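Proteinase K (Serratia sp., PDB 2B6N) probably cleaves peptide bonds within proteins as a calcium-binding serine endopeptidase of the subtilase family, made by a psychrotrophic Serratia species. Local coordinates at residues A53-D58 / D63-D68; T34-D39 / N115-N120. All coordinates share one frame; numbering follows the deposited sequence.

Contact 1: A53-D58 / D63-D68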
ATOM      1  N   ALA A  53     -12.182   5.970  -8.586  1.00  9.37           N
ATOM      2  CA  ALA A  53     -11.289   6.890  -7.886  1.00  8.87           C
ATOM      3  C   ALA A  53     -11.877   8.285  -7.813  1.00  9.16           C
ATOM      4  O   ALA A  53     -12.369   8.829  -8.812  1.00  8.86           O
ATOM      5  CB  ALA A  53      -9.910   6.955  -8.554  1.00  8.98           C
ATOM      6  N   SER A  54     -11.775   8.876  -6.629  1.00  8.50           N
ATOM      7  CA  SER A  54     -12.221  10.244  -6.421  1.00  8.96           C
ATOM      8  C   SER A  54     -11.300  10.957  -5.436  1.00  9.32           C
ATOM      9  O   SER A  54     -10.483  10.322  -4.746  1.00  9.37           O
ATOM     10  CB  SER A  54     -13.681  10.274  -5.946  1.00  8.94           C
ATOM     11  OG  SER A  54     -13.821   9.657  -4.677  1.00 11.07           O
ATOM     12  N   SER A  55     -11.427  12.277  -5.364  1.00  9.15           N
ATOM     13  CA  SER A  55     -10.604  13.058  -4.431  1.00  9.80           C
ATOM     14  C   SER A  55     -11.182  13.112  -3.025  1.00 10.33           C
ATOM     15  O   SER A  55     -12.398  13.280  -2.843  1.00 10.65           O
ATOM     16  CB  SER A  55     -10.399  14.476  -4.947  1.00  9.99           C
ATOM     17  OG  SER A  55      -9.710  14.475  -6.179  1.00 12.32           O
ATOM     18  N   GLY A  56     -10.306  12.969  -2.031  1.00  8.90           N
ATOM     19  CA  GLY A  56     -10.686  13.146  -0.637  1.00  9.69           C
ATOM     20  C   GLY A  56     -10.404  14.584  -0.225  1.00  9.84           C
ATOM     21  O   GLY A  56     -11.325  15.396  -0.022  1.00  9.64           O
ATOM     22  N   TYR A  57      -9.130  14.906  -0.083  1.00  9.28           N
ATOM     23  CA  TYR A  57      -8.731  16.279   0.227  1.00  9.82           C
ATOM     24  C   TYR A  57      -7.295  16.489  -0.199  1.00  9.79           C
ATOM     25  O   TYR A  57      -6.502  15.541  -0.199  1.00  9.48           O
ATOM     26  CB  TYR A  57      -8.861  16.618   1.733  1.00  9.67           C
ATOM     27  CG  TYR A  57      -8.912  18.120   1.919  1.00 10.73           C
ATOM     28  CD1 TYR A  57     -10.093  18.808   1.669  1.00 10.65           C
ATOM     29  CD2 TYR A  57      -7.778  18.858   2.283  1.00 10.90           C
ATOM     30  CE1 TYR A  57     -10.173  20.174   1.800  1.00 12.14           C
ATOM     31  CE2 TYR A  57      -7.843  20.258   2.422  1.00 11.25           C
ATOM     32  CZ  TYR A  57      -9.056  20.902   2.164  1.00 13.51           C
ATOM     33  OH  TYR A  57      -9.179  22.274   2.260  1.00 13.31           O
ATOM     34  N   ASP A  58      -6.977  17.731  -0.563  1.00  9.08           N
ATOM     35  CA  ASP A  58      -5.636  18.115  -0.951  1.00  9.16           C
ATOM     36  C   ASP A  58      -5.045  19.061   0.100  1.00  9.23           C
ATOM     37  O   ASP A  58      -5.410  20.233   0.155  1.00  9.37           O
ATOM     38  CB  ASP A  58      -5.675  18.734  -2.361  1.00  9.46           C
ATOM     39  CG  ASP A  58      -4.299  19.171  -2.873  1.00 10.35           C
ATOM     40  OD1 ASP A  58      -3.346  19.283  -2.072  1.00  9.80           O
ATOM     41  OD2 ASP A  58      -4.177  19.406  -4.094  1.00 13.00           O
ATOM     42  N   ASP A  63      -7.594  22.312  -0.826  1.00 12.26           N
ATOM     43  CA  ASP A  63      -8.902  22.220  -1.464  1.00 12.47           C
ATOM     44  C   ASP A  63      -9.240  20.750  -1.731  1.00 12.84           C
ATOM     45  O   ASP A  63      -8.495  19.855  -1.311  1.00 12.77           O
ATOM     46  CB  ASP A  63      -8.998  23.130  -2.727  1.00 13.20           C
ATOM     47  CG  ASP A  63      -8.040  22.730  -3.843  1.00 12.68           C
ATOM     48  OD1 ASP A  63      -7.761  21.520  -4.020  1.00 11.56           O
ATOM     49  OD2 ASP A  63      -7.570  23.637  -4.565  1.00 13.34           O
ATOM     50  N   TYR A  64     -10.355  20.487  -2.407  1.00 12.16           N
ATOM     51  CA  TYR A  64     -10.847  19.113  -2.543  1.00 12.72           C
ATOM     52  C   TYR A  64     -10.381  18.389  -3.809  1.00 13.09           C
ATOM     53  O   TYR A  64     -10.880  17.310  -4.123  1.00 14.01           O
ATOM     54  CB  TYR A  64     -12.376  19.082  -2.436  1.00 12.67           C
ATOM     55  CG  TYR A  64     -12.874  19.544  -1.100  1.00 12.96           C
ATOM     56  CD1 TYR A  64     -13.096  20.906  -0.851  1.00 13.16           C
ATOM     57  CD2 TYR A  64     -13.133  18.624  -0.071  1.00 13.78           C
ATOM     58  CE1 TYR A  64     -13.561  21.339   0.372  1.00 13.14           C
ATOM     59  CE2 TYR A  64     -13.586  19.056   1.170  1.00 14.19           C
ATOM     60  CZ  TYR A  64     -13.797  20.413   1.384  1.00 14.43           C
ATOM     61  OH  TYR A  64     -14.247  20.849   2.613  1.00 15.45           O
ATOM     62  N   ASP A  65      -9.458  18.996  -4.553  1.00 12.61           N
ATOM     63  CA  ASP A  65      -9.008  18.417  -5.822  1.00 12.75           C
ATOM     64  C   ASP A  65      -7.670  17.716  -5.615  1.00 12.46           C
ATOM     65  O   ASP A  65      -6.603  18.333  -5.774  1.00 12.91           O
ATOM     66  CB  ASP A  65      -8.907  19.501  -6.913  1.00 12.61           C
ATOM     67  CG  ASP A  65      -8.609  18.926  -8.305  1.00 15.24           C
ATOM     68  OD1 ASP A  65      -8.347  17.708  -8.439  1.00 14.49           O
ATOM     69  OD2 ASP A  65      -8.632  19.706  -9.279  1.00 16.92           O
ATOM     70  N   ALA A  66      -7.741  16.427  -5.273  1.00 12.38           N
ATOM     71  CA  ALA A  66      -6.540  15.632  -4.989  1.00 13.08           C
ATOM     72  C   ALA A  66      -5.952  14.918  -6.219  1.00 12.96           C
ATOM     73  O   ALA A  66      -5.448  13.801  -6.121  1.00 12.66           O
ATOM     74  CB  ALA A  66      -6.807  14.639  -3.853  1.00 12.57           C
ATOM     75  N   THR A  67      -6.001  15.568  -7.380  1.00 14.33           N
ATOM     76  CA  THR A  67      -5.307  15.027  -8.559  1.00 14.87           C
ATOM     77  C   THR A  67      -3.785  14.983  -8.360  1.00 14.89           C
ATOM     78  O   THR A  67      -3.230  15.743  -7.576  1.00 15.54           O
ATOM     79  CB  THR A  67      -5.644  15.791  -9.863  1.00 15.54           C
ATOM     80  OG1 THR A  67      -5.076  15.094 -10.983  1.00 17.23           O
ATOM     81  CG2 THR A  67      -5.101  17.202  -9.830  1.00 16.54           C
ATOM     82  N   ASP A  68      -3.134  14.092  -9.100  1.00 13.95           N
ATOM     83  CA  ASP A  68      -1.703  13.818  -9.010  1.00 13.64           C
ATOM     84  C   ASP A  68      -0.904  14.613 -10.045  1.00 13.99           C
ATOM     85  O   ASP A  68      -1.227  14.553 -11.232  1.00 14.24           O
ATOM     86  CB  ASP A  68      -1.526  12.326  -9.293  1.00 13.13           C
ATOM     87  CG  ASP A  68      -0.133  11.819  -8.973  1.00 10.52           C
ATOM     88  OD1 ASP A  68       0.688  12.567  -8.406  1.00  8.29           O
ATOM     89  OD2 ASP A  68       0.113  10.635  -9.287  1.00  8.69           O
TER
HETATM   90  O   HOH W   1      -7.720  11.669  -5.806  1.00 10.93           O
HETATM   91  O   HOH W   2     -11.139  16.092  -7.837  1.00 28.28           O
HETATM   92  O   HOH W   3      -5.713  20.999  -5.817  1.00 18.58           O

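Contact 2: T34-D39 / N115-N120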
ATOM      1  N   THR A  34     -13.209   0.900   1.008  1.00  8.79           N
ATOM      2  CA  THR A  34     -12.594   2.122   0.504  1.00  8.39           C
ATOM      3  C   THR A  34     -11.122   2.154   0.906  1.00  8.54           C
ATOM      4  O   THR A  34     -10.773   1.915   2.060  1.00  7.40           O
ATOM      5  CB  THR A  34     -13.313   3.378   1.045  1.00  9.45           C
ATOM      6  OG1 THR A  34     -14.684   3.329   0.649  1.00  9.62           O
ATOM      7  CG2 THR A  34     -12.700   4.656   0.459  1.00  9.44           C
ATOM      8  N   ALA A  35     -10.266   2.421  -0.071  1.00  8.02           N
ATOM      9  CA  ALA A  35      -8.839   2.506   0.160  1.00  8.26           C
ATOM     10  C   ALA A  35      -8.434   3.957   0.011  1.00  7.69           C
ATOM     11  O   ALA A  35      -8.591   4.543  -1.058  1.00  8.33           O
ATOM     12  CB  ALA A  35      -8.081   1.642  -0.852  1.00  7.58           C
ATOM     13  N   PHE A  36      -7.916   4.516   1.093  1.00  7.29           N
ATOM     14  CA  PHE A  36      -7.444   5.903   1.138  1.00  6.62           C
ATOM     15  C   PHE A  36      -5.946   5.954   0.808  1.00  6.24           C
ATOM     16  O   PHE A  36      -5.121   5.333   1.480  1.00  6.50           O
ATOM     17  CB  PHE A  36      -7.747   6.493   2.516  1.00  6.92           C
ATOM     18  CG  PHE A  36      -9.219   6.650   2.779  1.00  6.75           C
ATOM     19  CD1 PHE A  36      -9.956   5.632   3.406  1.00  6.47           C
ATOM     20  CD2 PHE A  36      -9.879   7.808   2.380  1.00  8.37           C
ATOM     21  CE1 PHE A  36     -11.344   5.778   3.639  1.00  8.33           C
ATOM     22  CE2 PHE A  36     -11.261   7.969   2.610  1.00  9.65           C
ATOM     23  CZ  PHE A  36     -11.992   6.959   3.229  1.00  8.79           C
ATOM     24  N   VAL A  37      -5.596   6.684  -0.245  1.00  6.10           N
ATOM     25  CA  VAL A  37      -4.220   6.717  -0.708  1.00  5.44           C
ATOM     26  C   VAL A  37      -3.607   8.044  -0.282  1.00  5.65           C
ATOM     27  O   VAL A  37      -3.907   9.085  -0.867  1.00  5.06           O
ATOM     28  CB  VAL A  37      -4.146   6.522  -2.236  1.00  6.12           C
ATOM     29  CG1 VAL A  37      -2.675   6.547  -2.706  1.00  5.63           C
ATOM     30  CG2 VAL A  37      -4.824   5.200  -2.625  1.00  4.70           C
ATOM     31  N   ILE A  38      -2.804   8.003   0.776  1.00  5.81           N
ATOM     32  CA  ILE A  38      -2.203   9.226   1.342  1.00  5.68           C
ATOM     33  C   ILE A  38      -0.843   9.408   0.678  1.00  5.76           C
ATOM     34  O   ILE A  38       0.083   8.672   0.973  1.00  5.10           O
ATOM     35  CB  ILE A  38      -2.054   9.114   2.895  1.00  5.16           C
ATOM     36  CG1 ILE A  38      -3.414   8.779   3.539  1.00  5.39           C
ATOM     37  CG2 ILE A  38      -1.427  10.427   3.470  1.00  4.75           C
ATOM     38  CD1 ILE A  38      -3.368   8.396   5.044  1.00  5.19           C
ATOM     39  N   ASP A  39      -0.742  10.358  -0.251  1.00  5.90           N
ATOM     40  CA  ASP A  39       0.358  10.328  -1.207  1.00  5.86           C
ATOM     41  C   ASP A  39       0.367  11.635  -2.010  1.00  6.65           C
ATOM     42  O   ASP A  39      -0.068  12.695  -1.507  1.00  6.75           O
ATOM     43  CB  ASP A  39       0.175   9.094  -2.132  1.00  6.04           C
ATOM     44  CG  ASP A  39       1.485   8.511  -2.620  1.00  8.23           C
ATOM     45  OD1 ASP A  39       2.214   9.211  -3.385  1.00  8.14           O
ATOM     46  OD2 ASP A  39       1.772   7.331  -2.266  1.00  7.74           O
ATOM     47  N   ASN A 115      -5.440  12.376   9.869  1.00  8.20           N
ATOM     48  CA  ASN A 115      -6.608  12.774  10.636  1.00  9.40           C
ATOM     49  C   ASN A 115      -7.816  12.840   9.729  1.00  9.14           C
ATOM     50  O   ASN A 115      -8.902  12.423  10.122  1.00 10.37           O
ATOM     51  CB  ASN A 115      -6.396  14.112  11.351  1.00  9.35           C
ATOM     52  CG  ASN A 115      -5.379  14.026  12.494  1.00 12.30           C
ATOM     53  OD1 ASN A 115      -5.095  12.950  13.026  1.00 14.08           O
ATOM     54  ND2 ASN A 115      -4.843  15.177  12.887  1.00 10.42           N
ATOM     55  N   TRP A 116      -7.627  13.358   8.511  1.00  8.82           N
ATOM     56  CA  TRP A 116      -8.730  13.456   7.551  1.00  8.74           C
ATOM     57  C   TRP A 116      -9.359  12.091   7.310  1.00  8.61           C
ATOM     58  O   TRP A 116     -10.584  11.965   7.339  1.00  8.77           O
ATOM     59  CB  TRP A 116      -8.310  14.120   6.220  1.00  8.43           C
ATOM     60  CG  TRP A 116      -9.505  14.400   5.330  1.00  9.78           C
ATOM     61  CD1 TRP A 116     -10.268  15.535   5.307  1.00 10.14           C
ATOM     62  CD2 TRP A 116     -10.096  13.500   4.397  1.00 10.51           C
ATOM     63  NE1 TRP A 116     -11.280  15.412   4.387  1.00 10.31           N
ATOM     64  CE2 TRP A 116     -11.206  14.164   3.820  1.00 10.50           C
ATOM     65  CE3 TRP A 116      -9.794  12.194   3.982  1.00 10.20           C
ATOM     66  CZ2 TRP A 116     -12.010  13.569   2.845  1.00 10.31           C
ATOM     67  CZ3 TRP A 116     -10.596  11.600   3.000  1.00  9.59           C
ATOM     68  CH2 TRP A 116     -11.691  12.294   2.450  1.00  9.62           C
ATOM     69  N   VAL A 117      -8.528  11.076   7.061  1.00  9.00           N
ATOM     70  CA  VAL A 117      -9.035   9.696   6.880  1.00  9.01           C
ATOM     71  C   VAL A 117      -9.810   9.220   8.120  1.00  9.55           C
ATOM     72  O   VAL A 117     -10.928   8.701   7.987  1.00  8.86           O
ATOM     73  CB  VAL A 117      -7.902   8.687   6.516  1.00  9.51           C
ATOM     74  CG1 VAL A 117      -8.449   7.235   6.435  1.00 10.02           C
ATOM     75  CG2 VAL A 117      -7.242   9.080   5.176  1.00  9.57           C
ATOM     76  N   LYS A 118      -9.208   9.388   9.305  1.00  9.39           N
ATOM     77  CA  LYS A 118      -9.858   9.042  10.581  1.00 10.30           C
ATOM     78  C   LYS A 118     -11.258   9.663  10.688  1.00 11.29           C
ATOM     79  O   LYS A 118     -12.224   8.985  11.059  1.00 11.43           O
ATOM     80  CB  LYS A 118      -8.998   9.490  11.773  1.00 10.10           C
ATOM     81  CG  LYS A 118      -9.640   9.196  13.140  1.00 10.62           C
ATOM     82  CD  LYS A 118      -8.733   9.599  14.269  1.00  9.39           C
ATOM     83  CE  LYS A 118      -8.679  11.115  14.440  1.00  8.88           C
ATOM     84  NZ  LYS A 118      -7.681  11.487  15.493  1.00 10.54           N
ATOM     85  N   ASN A 119     -11.360  10.943  10.345  1.00 12.13           N
ATOM     86  CA  ASN A 119     -12.605  11.674  10.513  1.00 13.29           C
ATOM     87  C   ASN A 119     -13.630  11.431   9.417  1.00 13.77           C
ATOM     88  O   ASN A 119     -14.818  11.655   9.638  1.00 14.57           O
ATOM     89  CB  ASN A 119     -12.333  13.174  10.722  1.00 13.65           C
ATOM     90  CG  ASN A 119     -11.504  13.435  11.967  1.00 14.52           C
ATOM     91  OD1 ASN A 119     -11.623  12.725  12.975  1.00 19.06           O
ATOM     92  ND2 ASN A 119     -10.658  14.440  11.908  1.00 17.65           N
ATOM     93  N   ASN A 120     -13.180  10.953   8.257  1.00 13.99           N
ATOM     94  CA  ASN A 120     -14.040  10.861   7.076  1.00 14.29           C
ATOM     95  C   ASN A 120     -14.325   9.456   6.557  1.00 14.18           C
ATOM     96  O   ASN A 120     -15.274   9.258   5.797  1.00 13.65           O
ATOM     97  CB  ASN A 120     -13.489  11.721   5.959  1.00 14.38           C
ATOM     98  CG  ASN A 120     -13.735  13.184   6.211  1.00 15.56           C
ATOM     99  OD1 ASN A 120     -14.813  13.693   5.908  1.00 18.08           O
ATOM    100  ND2 ASN A 120     -12.771  13.853   6.817  1.00 14.60           N
TER

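Contact 1: A53-D58 / D63-D68
Y57 and Y64 meet as a T-shaped pair, the edge of the Y57 ring directed at the face of Y64, with planes at 87° and centroids 4.8 Å apart. Along Y57, CB starts out away from the 63-68 loop, but CG anti to the backbone N (chi1 -160°) swings the ring back to it. CD1 then reaches Y64 CD2 at 3.5 Å, and CE1 lies over the centre of the Y64 ring. One face of the Y57 ring is covered by the carbonyl O of D63, 3.4 Å above its plane. Farther out, CZ passes 3.6 Å from D63 N, and the hydroxyl is hydrogen-bonded to N62. Between Y57 and Y64 the chain turns back: strand 53-58, an edge strand of the parallel sheet of the subtilase fold, is joined to the returning loop by a single antiparallel bridge, D58 with D63. D58 N gives D63 O a bond of 2.7 Å, and D63 N returns one to D58 O. The loop is shaped by an Asx turn, in which D63 OD1 accepts D65 N from above the carboxylate plane. D58 OD2 has a salt bridge to R97, which probably eases its proximity to D63 OD1 at 4.2 Å and to the carbonyl O of D65; D58 OD1 takes the backbone N-H of I60 and D61. Nearer the start of the strand, S55 OG receives a weak bond from A66 N (2.9 Å), bonds N44, and shares a water with D65 OD1.

Contact 2: T34-D39 / N115-N120
The carbonyl O of W116, a residue whose indole reaches F36 of strand 34-39, is gripped twice by N120. ND2 of N120 bonds to it at 2.9 Å, with the acceptor lying in the plane of the N120 amide, though ND2 is tilted 19° from the carbonyl plane of W116, and the backbone N of N120 adds a weak bond. The side chain thus folds back along the last turn of the helix, and ND2 comes to rest 3.2 Å above the W116 ring plane, toward its rim. On the strand side, the indole presents CZ3 to F36 CE2 at 3.7 Å, the two side chains crossing at about a right angle. V117 supplies the larger share of the apolar contact. Its CG1, placed anti to the backbone N (chi1 176°), sits over one face of the F36 ring, 4.1 Å from the centroid, in a CH-pi contact. The opposite face is covered by CG2 of T34, so the phenyl is sandwiched between its own strand and the helix. The other branch, V117 CG2, lies 3.7 Å from F36 CB and 3.9 Å from I38 CD1, touching both strand side chains. V37 faces the other way, onto A77 and I80 of helix 72-81. Segments 34-39 and 115-120 run nearly antiparallel, at 161°, their axes 10.2 Å apart at closest approach. This is the layering of a beta-alpha-beta crossover: helix 107-120 links strands 92-97 and 125-129 and passes over strand 34-39 between them, the strand that ends at D39, the predicted charge-relay aspartate, hydrogen-bonded to H72.

In the fold
The two contacts lie about 11 Å apart, centre to centre, on one parallel sheet. Strand 34-39 is followed in the chain by strand 53-58 and the loop 63-68, whereas helix 107-120 comes later, so both segments of contact 1 fall between those of contact 2. In the sheet, strand 92-97 separates the two strands, with 53-58 outermost. The contacts also touch directly: the W116 indole packs on the edge strand, its CH2 3.4 Å from G56 CA, and thus bridges both. Of the predicted catalytic triad, H72 follows contact 1 closely along the chain, and the A66 side chain lies about 9 Å from that of D39; in contact 2 helix 107-120 packs on the strand that carries D39.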